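Coelenterazine-binding protein with bound coelenterazine (PDB 2HPS) binds the luciferin coelenterazine and, once calcium is bound, makes it available for the light-emitting reaction with luciferase and oxygen. Local coordinates at residues R58-F61 with L62-D66; I31-E34 with D35-I39. One frame throughout, in Å; residues are numbered along the deposited sequence. Where two conformers were deposited one is given.

Contact 1: R58-F61 with L62-D66; sequences RQEF and LRVAD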
ATOM      1  N   ARG A  58       0.759  10.023  -9.778  1.00 15.90           N
ATOM      2  CA  ARG A  58       1.538  10.954  -8.940  1.00 16.47           C
ATOM      3  C   ARG A  58       0.648  11.859  -8.062  1.00 16.30           C
ATOM      4  O   ARG A  58       0.903  12.029  -6.874  1.00 15.25           O
ATOM      5  CB  ARG A  58       2.503  11.784  -9.804  0.65 16.62           C
ATOM      6  CG  ARG A  58       3.745  12.282  -9.043  0.65 17.46           C
ATOM      7  CD  ARG A  58       4.630  13.207  -9.907  0.65 17.03           C
ATOM      8  NE  ARG A  58       3.901  14.399 -10.368  0.65 18.37           N
ATOM      9  CZ  ARG A  58       3.934  15.589  -9.774  0.65 18.05           C
ATOM     10  NH1 ARG A  58       4.683  15.785  -8.683  0.65 19.90           N
ATOM     11  NH2 ARG A  58       3.221  16.595 -10.273  0.65 20.13           N
ATOM     12  N   GLN A  59      -0.396  12.447  -8.650  1.00 16.02           N
ATOM     13  CA  GLN A  59      -1.269  13.339  -7.914  1.00 16.52           C
ATOM     14  C   GLN A  59      -1.981  12.622  -6.757  1.00 15.76           C
ATOM     15  O   GLN A  59      -2.150  13.198  -5.685  1.00 15.72           O
ATOM     16  CB  GLN A  59      -2.272  14.002  -8.863  1.00 17.56           C
ATOM     17  CG  GLN A  59      -1.622  15.079  -9.744  1.00 19.88           C
ATOM     18  CD  GLN A  59      -1.040  16.240  -8.940  1.00 23.43           C
ATOM     19  OE1 GLN A  59      -1.606  16.658  -7.928  1.00 26.28           O
ATOM     20  NE2 GLN A  59       0.104  16.760  -9.389  1.00 22.71           N
ATOM     21  N   GLU A  60      -2.345  11.359  -6.973  1.00 15.51           N
ATOM     22  CA  GLU A  60      -3.026  10.618  -5.903  1.00 15.82           C
ATOM     23  C   GLU A  60      -2.033  10.353  -4.780  1.00 15.43           C
ATOM     24  O   GLU A  60      -2.360  10.542  -3.599  1.00 15.64           O
ATOM     25  CB  GLU A  60      -3.682   9.324  -6.407  1.00 16.17           C
ATOM     26  CG  GLU A  60      -4.448   8.538  -5.307  1.00 17.42           C
ATOM     27  CD  GLU A  60      -5.604   9.314  -4.622  1.00 21.21           C
ATOM     28  OE1 GLU A  60      -6.007  10.437  -5.045  1.00 21.61           O
ATOM     29  OE2 GLU A  60      -6.123   8.788  -3.613  1.00 22.60           O
ATOM     30  N   PHE A  61      -0.813   9.960  -5.139  1.00 15.39           N
ATOM     31  CA  PHE A  61       0.230   9.819  -4.117  1.00 15.44           C
ATOM     32  C   PHE A  61       0.508  11.110  -3.347  1.00 15.54           C
ATOM     33  O   PHE A  61       0.718  11.084  -2.139  1.00 15.80           O
ATOM     34  CB  PHE A  61       1.514   9.217  -4.697  1.00 15.78           C
ATOM     35  CG  PHE A  61       1.502   7.710  -4.718  1.00 15.84           C
ATOM     36  CD1 PHE A  61       0.654   7.024  -5.583  1.00 17.03           C
ATOM     37  CD2 PHE A  61       2.319   6.987  -3.849  1.00 17.40           C
ATOM     38  CE1 PHE A  61       0.619   5.600  -5.590  1.00 15.44           C
ATOM     39  CE2 PHE A  61       2.291   5.589  -3.836  1.00 16.52           C
ATOM     40  CZ  PHE A  61       1.447   4.892  -4.717  1.00 16.68           C
ATOM     41  N   LEU A  62       0.495  12.252  -4.040  1.00 15.29           N
ATOM     42  CA  LEU A  62       0.704  13.521  -3.355  1.00 15.88           C
ATOM     43  C   LEU A  62      -0.442  13.831  -2.405  1.00 15.65           C
ATOM     44  O   LEU A  62      -0.224  14.350  -1.317  1.00 15.98           O
ATOM     45  CB  LEU A  62       0.880  14.665  -4.364  1.00 15.87           C
ATOM     46  CG  LEU A  62       2.164  14.633  -5.193  1.00 18.57           C
ATOM     47  CD1 LEU A  62       2.075  15.745  -6.244  1.00 20.71           C
ATOM     48  CD2 LEU A  62       3.424  14.770  -4.342  1.00 21.27           C
ATOM     49  N   ARG A  63      -1.666  13.500  -2.814  1.00 15.25           N
ATOM     50  CA  ARG A  63      -2.842  13.727  -1.979  1.00 15.19           C
ATOM     51  C   ARG A  63      -2.733  12.954  -0.657  1.00 14.69           C
ATOM     52  O   ARG A  63      -2.986  13.494   0.431  1.00 14.82           O
ATOM     53  CB  ARG A  63      -4.113  13.332  -2.742  1.00 15.07           C
ATOM     54  CG  ARG A  63      -5.407  13.826  -2.040  1.00 14.85           C
ATOM     55  CD  ARG A  63      -6.645  13.375  -2.838  1.00 16.27           C
ATOM     56  NE  ARG A  63      -6.884  11.938  -2.698  1.00 17.70           N
ATOM     57  CZ  ARG A  63      -7.495  11.378  -1.656  1.00 19.99           C
ATOM     58  NH1 ARG A  63      -7.939  12.129  -0.651  1.00 20.77           N
ATOM     59  NH2 ARG A  63      -7.645  10.062  -1.610  1.00 18.81           N
ATOM     60  N   VAL A  64      -2.352  11.685  -0.768  1.00 14.82           N
ATOM     61  CA  VAL A  64      -2.098  10.827   0.393  1.00 15.00           C
ATOM     62  C   VAL A  64      -0.871  11.327   1.179  1.00 14.78           C
ATOM     63  O   VAL A  64      -0.920  11.379   2.401  1.00 15.59           O
ATOM     64  CB  VAL A  64      -2.013   9.339  -0.023  1.00 15.66           C
ATOM     65  CG1 VAL A  64      -1.689   8.436   1.170  1.00 15.93           C
ATOM     66  CG2 VAL A  64      -3.343   8.909  -0.654  1.00 15.17           C
ATOM     67  N   ALA A  65       0.185  11.759   0.486  1.00 15.33           N
ATOM     68  CA  ALA A  65       1.373  12.328   1.175  1.00 16.16           C
ATOM     69  C   ALA A  65       0.980  13.460   2.125  1.00 16.86           C
ATOM     70  O   ALA A  65       1.498  13.568   3.245  1.00 15.74           O
ATOM     71  CB  ALA A  65       2.417  12.801   0.164  1.00 16.31           C
ATOM     72  N   ASP A  66       0.042  14.294   1.691  1.00 17.69           N
ATOM     73  CA  ASP A  66      -0.460  15.378   2.546  1.00 19.62           C
ATOM     74  C   ASP A  66      -1.053  14.843   3.845  1.00 19.89           C
ATOM     75  O   ASP A  66      -0.785  15.360   4.936  1.00 20.38           O
ATOM     76  CB  ASP A  66      -1.490  16.235   1.810  1.00 20.05           C
ATOM     77  CG  ASP A  66      -0.883  17.061   0.671  1.00 22.78           C
ATOM     78  OD1 ASP A  66       0.354  17.247   0.609  1.00 24.56           O
ATOM     79  OD2 ASP A  66      -1.666  17.510  -0.198  1.00 26.53           O
TER
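Leu-62, Glu-60 and Arg-63 carry this contact within about two and a half turns of helix 51-68, in the second EF-hand range of the protein. Leu-62 lies against the turn before it. Its CG sits 3.3 Å from Arg-58 O, the carbonyl that also accepts the backbone hydrogen bond from Leu-62 N. From there the leucine sends CD1 toward the ends of two polar side chains. This methyl covers one face of the Arg-58 guanidinium, with CD1 3.6 Å from NH1 of Arg-58. It also meets the Gln-59 amide, where CD1 lies 3.8 Å from NE2 of Gln-59. The polar ends of both residues are held elsewhere. Glu-55 takes Arg-58 NH2 in a salt bridge and Gln-59 NE2 in a hydrogen bond.

Glu-60 and Arg-63 form an i to i+3 salt bridge on another side of the helix. Both side chains leave with CG opposite the backbone N, at chi1 -178° and -168°, and then run alongside each other in the same direction. A bend at chi2 turns the glutamate carboxylate to the arginine, and a bend at chi3 presents the arginine's NE edge. The buried glutamate also touches Ile-102 and Ile-106 of helix 102-111, so the arginine probably balances a charge that sits beside nonpolar neighbours. Phe-61, next along the chain, touches the bound c2-hydroxy-coelenterazine and is part of its pocket.

Arg-63 grips the carboxylate side-on, with one nitrogen for each oxygen. The two planes are 35° apart, yet both oxygens stay close to the guanidinium plane. NE of Arg-63 reaches OE1 of Glu-60 at 2.9 Å, and NH2 of Arg-63 reaches OE2 of Glu-60 at 2.8 Å; each oxygen is met on its syn side.

Contact 2: I31-E34 with D35-I39; sequences ISRE and DYELI. With CTZ (c2-hydroxy-coelenterazine), chain B.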
ATOM      1  N   ILE A  31      11.504   9.452   6.091  1.00 18.74           N
ATOM      2  CA  ILE A  31      10.903   9.507   4.752  1.00 18.65           C
ATOM      3  C   ILE A  31      10.473  10.929   4.391  1.00 18.80           C
ATOM      4  O   ILE A  31      10.300  11.792   5.263  1.00 19.22           O
ATOM      5  CB  ILE A  31       9.701   8.545   4.609  1.00 18.83           C
ATOM      6  CG1 ILE A  31       8.602   8.842   5.646  1.00 17.61           C
ATOM      7  CG2 ILE A  31      10.175   7.075   4.675  1.00 17.95           C
ATOM      8  CD1 ILE A  31       7.277   8.103   5.366  1.00 18.90           C
ATOM      9  N   SER A  32      10.274  11.153   3.099  1.00 18.93           N
ATOM     10  CA  SER A  32       9.882  12.472   2.620  1.00 19.25           C
ATOM     11  C   SER A  32       8.913  12.336   1.460  1.00 18.95           C
ATOM     12  O   SER A  32       8.719  11.234   0.906  1.00 17.50           O
ATOM     13  CB  SER A  32      11.115  13.213   2.112  1.00 19.70           C
ATOM     14  OG  SER A  32      11.563  12.601   0.921  1.00 21.82           O
ATOM     15  N   ARG A  33       8.356  13.484   1.068  1.00 18.05           N
ATOM     16  CA  ARG A  33       7.437  13.573  -0.070  1.00 17.99           C
ATOM     17  C   ARG A  33       8.034  12.933  -1.307  1.00 17.53           C
ATOM     18  O   ARG A  33       7.378  12.116  -1.968  1.00 16.60           O
ATOM     19  CB  ARG A  33       7.128  15.041  -0.328  1.00 17.97           C
ATOM     20  CG  ARG A  33       5.955  15.340  -1.235  1.00 17.74           C
ATOM     21  CD  ARG A  33       5.630  16.828  -1.216  0.65 19.25           C
ATOM     22  NE  ARG A  33       4.467  17.135  -2.044  0.65 18.11           N
ATOM     23  CZ  ARG A  33       3.213  17.143  -1.600  0.65 18.67           C
ATOM     24  NH1 ARG A  33       2.953  16.865  -0.329  0.65 18.27           N
ATOM     25  NH2 ARG A  33       2.217  17.439  -2.430  0.65 17.27           N
ATOM     26  N   GLU A  34       9.293  13.264  -1.637  1.00 18.64           N
ATOM     27  CA  GLU A  34       9.858  12.702  -2.867  1.00 18.87           C
ATOM     28  C   GLU A  34      10.087  11.195  -2.797  1.00 18.18           C
ATOM     29  O   GLU A  34      10.017  10.531  -3.810  1.00 17.60           O
ATOM     30  CB  GLU A  34      11.121  13.431  -3.350  1.00 20.01           C
ATOM     31  CG  GLU A  34      12.255  13.475  -2.371  1.00 22.46           C
ATOM     32  CD  GLU A  34      12.273  14.770  -1.576  1.00 27.90           C
ATOM     33  OE1 GLU A  34      13.362  15.399  -1.530  1.00 28.53           O
ATOM     34  OE2 GLU A  34      11.212  15.165  -1.010  1.00 27.26           O
ATOM     35  N   ASP A  35      10.359  10.666  -1.601  1.00 18.28           N
ATOM     36  CA  ASP A  35      10.423   9.204  -1.402  1.00 17.69           C
ATOM     37  C   ASP A  35       9.086   8.549  -1.793  1.00 16.92           C
ATOM     38  O   ASP A  35       9.052   7.466  -2.398  1.00 16.56           O
ATOM     39  CB  ASP A  35      10.744   8.864   0.061  1.00 18.40           C
ATOM     40  CG  ASP A  35      12.141   9.327   0.503  1.00 20.23           C
ATOM     41  OD1 ASP A  35      13.067   9.427  -0.330  1.00 21.87           O
ATOM     42  OD2 ASP A  35      12.307   9.565   1.721  1.00 23.87           O
ATOM     43  N   TYR A  36       7.991   9.208  -1.432  1.00 15.53           N
ATOM     44  CA  TYR A  36       6.660   8.719  -1.783  1.00 15.28           C
ATOM     45  C   TYR A  36       6.410   8.804  -3.301  1.00 15.29           C
ATOM     46  O   TYR A  36       5.913   7.860  -3.922  1.00 15.15           O
ATOM     47  CB  TYR A  36       5.604   9.460  -0.950  1.00 15.57           C
ATOM     48  CG  TYR A  36       4.379   8.620  -0.634  1.00 14.67           C
ATOM     49  CD1 TYR A  36       4.508   7.333  -0.074  1.00 16.17           C
ATOM     50  CD2 TYR A  36       3.090   9.121  -0.864  1.00 16.32           C
ATOM     51  CE1 TYR A  36       3.375   6.559   0.213  1.00 16.25           C
ATOM     52  CE2 TYR A  36       1.964   8.363  -0.572  1.00 15.23           C
ATOM     53  CZ  TYR A  36       2.109   7.086  -0.043  1.00 15.87           C
ATOM     54  OH  TYR A  36       0.968   6.358   0.239  1.00 13.87           O
ATOM     55  N   GLU A  37       6.808   9.925  -3.907  1.00 15.44           N
ATOM     56  CA  GLU A  37       6.719  10.108  -5.359  1.00 15.93           C
ATOM     57  C   GLU A  37       7.525   9.060  -6.111  1.00 15.15           C
ATOM     58  O   GLU A  37       7.151   8.666  -7.199  1.00 14.52           O
ATOM     59  CB  GLU A  37       7.233  11.497  -5.755  1.00 17.01           C
ATOM     60  CG  GLU A  37       6.425  12.666  -5.202  1.00 19.10           C
ATOM     61  CD  GLU A  37       6.944  14.003  -5.703  1.00 18.95           C
ATOM     62  OE1 GLU A  37       6.623  14.345  -6.857  1.00 23.10           O
ATOM     63  OE2 GLU A  37       7.664  14.705  -4.949  1.00 25.90           O
ATOM     64  N   LEU A  38       8.635   8.603  -5.528  1.00 13.87           N
ATOM     65  CA  LEU A  38       9.430   7.565  -6.173  1.00 14.29           C
ATOM     66  C   LEU A  38       8.610   6.299  -6.424  1.00 14.13           C
ATOM     67  O   LEU A  38       8.751   5.659  -7.461  1.00 14.60           O
ATOM     68  CB  LEU A  38      10.666   7.233  -5.331  1.00 13.98           C
ATOM     69  CG  LEU A  38      11.575   6.094  -5.826  1.00 14.23           C
ATOM     70  CD1 LEU A  38      12.147   6.364  -7.210  1.00 15.45           C
ATOM     71  CD2 LEU A  38      12.710   5.850  -4.795  1.00 14.72           C
ATOM     72  N   ILE A  39       7.777   5.935  -5.451  1.00 14.35           N
ATOM     73  CA  ILE A  39       6.865   4.794  -5.611  1.00 14.21           C
ATOM     74  C   ILE A  39       5.932   5.003  -6.811  1.00 14.45           C
ATOM     75  O   ILE A  39       5.804   4.124  -7.667  1.00 14.02           O
ATOM     76  CB  ILE A  39       6.075   4.542  -4.316  1.00 14.67           C
ATOM     77  CG1 ILE A  39       7.054   4.101  -3.231  1.00 15.49           C
ATOM     78  CG2 ILE A  39       4.965   3.479  -4.548  1.00 14.14           C
ATOM     79  CD1 ILE A  39       6.485   4.082  -1.846  1.00 17.21           C
TER
HETATM   80  N1  CTZ B 187       3.231  -1.444  -1.699  1.00 13.65           N
HETATM   81  C2  CTZ B 187       4.356  -0.696  -1.860  1.00 13.29           C
HETATM   82  C3  CTZ B 187       5.409  -1.576  -1.351  1.00 12.47           C
HETATM   83  N4  CTZ B 187       4.908  -2.740  -0.947  1.00 13.91           N
HETATM   84  C5  CTZ B 187       5.497  -3.830  -0.411  1.00 11.67           C
HETATM   85  C6  CTZ B 187       4.694  -4.915  -0.051  1.00 12.38           C
HETATM   86  N7  CTZ B 187       3.358  -4.889  -0.241  1.00 12.96           N
HETATM   87  C8  CTZ B 187       2.740  -3.817  -0.785  1.00 13.70           C
HETATM   88  C9  CTZ B 187       3.580  -2.652  -1.149  1.00 12.94           C
HETATM   89  C10 CTZ B 187       4.437   0.706  -2.419  1.00 13.68           C
HETATM   90  C11 CTZ B 187       3.661   1.591  -1.477  1.00 13.90           C
HETATM   91  C12 CTZ B 187       2.472   2.177  -1.907  1.00 13.04           C
HETATM   92  C13 CTZ B 187       1.724   2.986  -1.061  1.00 16.02           C
HETATM   93  C14 CTZ B 187       2.194   3.208   0.238  1.00 16.20           C
HETATM   94  C15 CTZ B 187       3.385   2.615   0.685  1.00 15.55           C
HETATM   95  C16 CTZ B 187       4.124   1.800  -0.177  1.00 14.78           C
HETATM   96  O17 CTZ B 187       1.465   3.995   1.069  1.00 16.86           O
HETATM   97  O18 CTZ B 187       6.668  -1.293  -1.281  1.00 13.35           O
HETATM   98  C19 CTZ B 187       5.331  -6.129   0.509  1.00 12.99           C
HETATM   99  C20 CTZ B 187       6.446  -6.052   1.346  1.00 11.75           C
HETATM  100  C21 CTZ B 187       7.027  -7.216   1.845  1.00 13.48           C
HETATM  101  C22 CTZ B 187       6.505  -8.469   1.493  1.00 12.43           C
HETATM  102  C23 CTZ B 187       5.407  -8.560   0.650  1.00 13.74           C
HETATM  103  C24 CTZ B 187       4.820  -7.390   0.153  1.00 14.40           C
HETATM  104  O25 CTZ B 187       7.099  -9.587   1.991  1.00 12.87           O
HETATM  105  C26 CTZ B 187       1.238  -3.737  -0.992  1.00 13.73           C
HETATM  106  C27 CTZ B 187       0.891  -4.381  -2.310  1.00 15.55           C
HETATM  107  C28 CTZ B 187       0.381  -3.634  -3.370  1.00 17.71           C
HETATM  108  C29 CTZ B 187       0.069  -4.275  -4.570  1.00 17.01           C
HETATM  109  C30 CTZ B 187       0.287  -5.655  -4.702  1.00 15.99           C
HETATM  110  C31 CTZ B 187       0.785  -6.403  -3.636  1.00 16.54           C
HETATM  111  C32 CTZ B 187       1.082  -5.761  -2.431  1.00 16.58           C
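Tyr-36 OH and the phenol oxygen O17 of c2-hydroxy-coelenterazine share a hydrogen bond of 2.6 Å. Either oxygen could be the donor. O17 lies at the edge of the tyrosine ring and in its plane. Arg-19 and Gln-103 also bond to Tyr-36 OH, so several partners fix this hydroxyl.

One turn back, Ser-32 and Asp-35 form a capping box that starts helix 33-47, the helix leaving the loop of the first EF-hand. Ser-32 is the N-cap. Its OG turns back over the helix start, lying between the backbone N and the carbonyl carbon (chi1 70°). There it takes a weak bond from Asp-35 N, 3.4 Å from OG of Ser-32. Asp-35 answers through OD2, which lies 2.9 Å from Ser-32 N in a bond that is also weak, being bent to 127°. The first helical bond follows, with Tyr-36 N 3.2 Å from Ser-32 O.

Glu-37 lays its chain back along the first turn, with CG 3.4 Å from Arg-33 O. Its carboxylate is paired with Arg-58 through OE1, while Arg-33 reaches Asp-66. Ile-31 is hydrogen-bonded through its backbone to Ile-76 in the antiparallel strand 75-77 of the second EF-hand range. Ile-39 packs on the ligand, with CG2 3.5 Å from C10 and CD1 over the same phenol group, 3.7 Å from C16.

The helix thus meets one end of the ligand in two ways, by a polar grip on the phenol oxygen and by nonpolar packing over its ring and against its methylene. This is consistent with a pocket that fixes the orientation of the phenol end.

Contact 2 lies at the start of helix 33-47 and contact 1 in the later part of the next helix, 51-68. Both are partly buried. Two salt bridges join them: Asp-66 OD1 to Arg-33 NH1 at 2.8 Å, and Arg-58 NH1 to Glu-37 OE1 at 3.0 Å. Between these, Leu-62 packs on Arg-33. On the inner side, the rings of Phe-61 and Tyr-36 meet at about 50°, and both residues belong to the ligand pocket. The chemistry follows position. Contact 1 has a strong charged pair within a continuous helix, whereas contact 2 has weak capping bonds at a helix end and a direct bond to the ligand.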